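PDB 3HSK: aspartate-semialdehyde dehydrogenase from Candida albicans, which catalyses the NADPH-dependent reductive dephosphorylation of 4-phospho-L-aspartate to L-aspartate semialdehyde, the second step in making the aspartate family of amino acids. Local coordinates for residues V120-K125 with G164-I169. Residues are numbered along the deposited sequence; the frame is centred on the assembly and turned at random.
Sequences VVSNAK and GFIICI
V120 pairs with I166, V121 with I167 and S122 with C168 as neighbouring parallel strands of the Rossmann-like sheet in the NADP-binding domain. Both peptide groups of I167 take part in the hydrogen bonding: its N reaches V120 O at 2.8 Å, and its O accepts from S122 N. V120 N to F165 O and I169 N to S122 O close the two ends. S122 O is also approached by the alpha carbon of C168.

I169 is the side chain to follow. Its CB lies 3.6 Å from S122 O, and CG1 comes closer still, 3.4 Å from that same oxygen. With CG1 anti to the carbonyl carbon (chi1 -47°), this torsion sends CG1 toward the first strand, and the chain then runs on extended to CD1, which lies 3.8 Å from V121 CG1, the two side chains crossing at about a right angle. CD1 also rests against S122 C and N123 N. N123 OD1 lies beside CB and the CG2 branch. Helix 364-376 covers this face through I371 on V121 and A367 on I169.

On the other face, packed against helix 103-115, I166 extends its CD1 past V120 CG1 to S122 CB, 3.8 Å away. S122 OG, anti to its own N (chi1 172°), is hydrogen-bonded to E110 OE2 and accepts from A124 N, making an ST turn where the strand ends; the side chain of N123, in this turn, is about 9 Å from the bound NADP. Just beyond, one water sits 2.8 Å from A124 O and 2.6 Å from I169 O, between the turn and the second strand.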
loop_
_atom_site.group_PDB
_atom_site.type_symbol
_atom_site.label_atom_id
_atom_site.label_comp_id
_atom_site.label_asym_id
_atom_site.label_seq_id
_atom_site.Cartn_x
_atom_site.Cartn_y
_atom_site.Cartn_z
ATOM N N VAL A 120 -6.218 12.301 33.173
ATOM C CA VAL A 120 -5.112 12.042 32.246
ATOM C C VAL A 120 -5.619 11.692 30.843
ATOM O O VAL A 120 -6.471 10.815 30.680
ATOM C CB VAL A 120 -4.181 10.909 32.766
ATOM C CG1 VAL A 120 -2.903 10.832 31.943
ATOM C CG2 VAL A 120 -3.838 11.118 34.236
ATOM N N VAL A 121 -5.088 12.390 29.843
ATOM C CA VAL A 121 -5.354 12.093 28.441
ATOM C C VAL A 121 -4.014 11.708 27.807
ATOM O O VAL A 121 -3.155 12.569 27.591
ATOM C CB VAL A 121 -6.001 13.308 27.723
ATOM C CG1 VAL A 121 -6.123 13.063 26.220
ATOM C CG2 VAL A 121 -7.365 13.631 28.336
ATOM N N SER A 122 -3.834 10.418 27.526
ATOM C CA SER A 122 -2.506 9.893 27.204
ATOM C C SER A 122 -2.340 9.290 25.809
ATOM O O SER A 122 -3.197 8.532 25.349
ATOM C CB SER A 122 -2.090 8.855 28.249
ATOM O OG SER A 122 -0.894 8.212 27.846
ATOM N N ASN A 123 -1.216 9.612 25.159
ATOM C CA ASN A 123 -0.842 8.993 23.876
ATOM C C ASN A 123 0.028 7.738 24.032
ATOM O O ASN A 123 0.319 7.050 23.049
ATOM C CB ASN A 123 -0.165 10.000 22.934
ATOM C CG ASN A 123 0.071 9.431 21.533
ATOM O OD1 ASN A 123 -0.861 8.975 20.861
ATOM N ND2 ASN A 123 1.318 9.454 21.089
ATOM N N ALA A 124 0.438 7.442 25.262
ATOM C CA ALA A 124 1.188 6.218 25.550
ATOM C C ALA A 124 0.298 5.001 25.326
ATOM O O ALA A 124 -0.896 5.033 25.630
ATOM C CB ALA A 124 1.721 6.235 26.978
ATOM N N LYS A 125 0.889 3.937 24.792
ATOM C CA LYS A 125 0.150 2.724 24.440
ATOM C C LYS A 125 -0.249 1.876 25.650
ATOM O O LYS A 125 -1.123 1.016 25.543
ATOM C CB LYS A 125 0.973 1.870 23.470
ATOM C CG LYS A 125 2.214 1.232 24.103
ATOM C CD LYS A 125 3.037 0.474 23.080
ATOM C CE LYS A 125 4.037 -0.456 23.754
ATOM N NZ LYS A 125 4.613 -1.408 22.757
ATOM N N GLY A 164 -10.731 10.561 39.375
ATOM C CA GLY A 164 -9.512 10.591 38.569
ATOM C C GLY A 164 -9.472 9.386 37.650
ATOM O O GLY A 164 -9.858 8.282 38.041
ATOM N N PHE A 165 -9.001 9.594 36.424
ATOM C CA PHE A 165 -9.162 8.604 35.367
ATOM C C PHE A 165 -8.142 8.802 34.259
ATOM O O PHE A 165 -7.408 9.790 34.251
ATOM C CB PHE A 165 -10.564 8.737 34.769
ATOM C CG PHE A 165 -10.869 10.122 34.263
ATOM C CD1 PHE A 165 -10.444 10.527 33.000
ATOM C CD2 PHE A 165 -11.567 11.027 35.059
ATOM C CE1 PHE A 165 -10.713 11.800 32.531
ATOM C CE2 PHE A 165 -11.849 12.309 34.598
ATOM C CZ PHE A 165 -11.422 12.694 33.325
ATOM N N ILE A 166 -8.129 7.870 33.309
ATOM C CA ILE A 166 -7.317 8.003 32.105
ATOM C C ILE A 166 -8.127 7.688 30.837
ATOM O O ILE A 166 -8.879 6.710 30.787
ATOM C CB ILE A 166 -6.001 7.164 32.195
ATOM C CG1 ILE A 166 -5.131 7.354 30.944
ATOM C CG2 ILE A 166 -6.301 5.692 32.473
ATOM C CD1 ILE A 166 -3.694 6.877 31.095
ATOM N N ILE A 167 -7.988 8.555 29.839
ATOM C CA ILE A 167 -8.497 8.309 28.494
ATOM C C ILE A 167 -7.313 8.243 27.529
ATOM O O ILE A 167 -6.465 9.128 27.523
ATOM C CB ILE A 167 -9.513 9.405 28.059
ATOM C CG1 ILE A 167 -10.822 9.245 28.846
ATOM C CG2 ILE A 167 -9.765 9.359 26.551
ATOM C CD1 ILE A 167 -11.684 10.477 28.859
ATOM N N CYS A 168 -7.263 7.184 26.726
ATOM C CA CYS A 168 -6.142 6.953 25.820
ATOM C C CYS A 168 -6.395 7.430 24.385
ATOM O O CYS A 168 -7.498 7.295 23.853
ATOM C CB CYS A 168 -5.741 5.480 25.841
ATOM S SG CYS A 168 -4.820 4.998 27.328
ATOM N N ILE A 169 -5.355 7.990 23.778
ATOM C CA ILE A 169 -5.398 8.498 22.409
ATOM C C ILE A 169 -4.852 7.438 21.457
ATOM O O ILE A 169 -3.741 6.947 21.649
ATOM C CB ILE A 169 -4.532 9.785 22.240
ATOM C CG1 ILE A 169 -4.799 10.801 23.360
ATOM C CG2 ILE A 169 -4.750 10.399 20.859
ATOM C CD1 ILE A 169 -3.742 11.897 23.482
HETATM O O HOH W 1 -2.847 6.126 23.947
#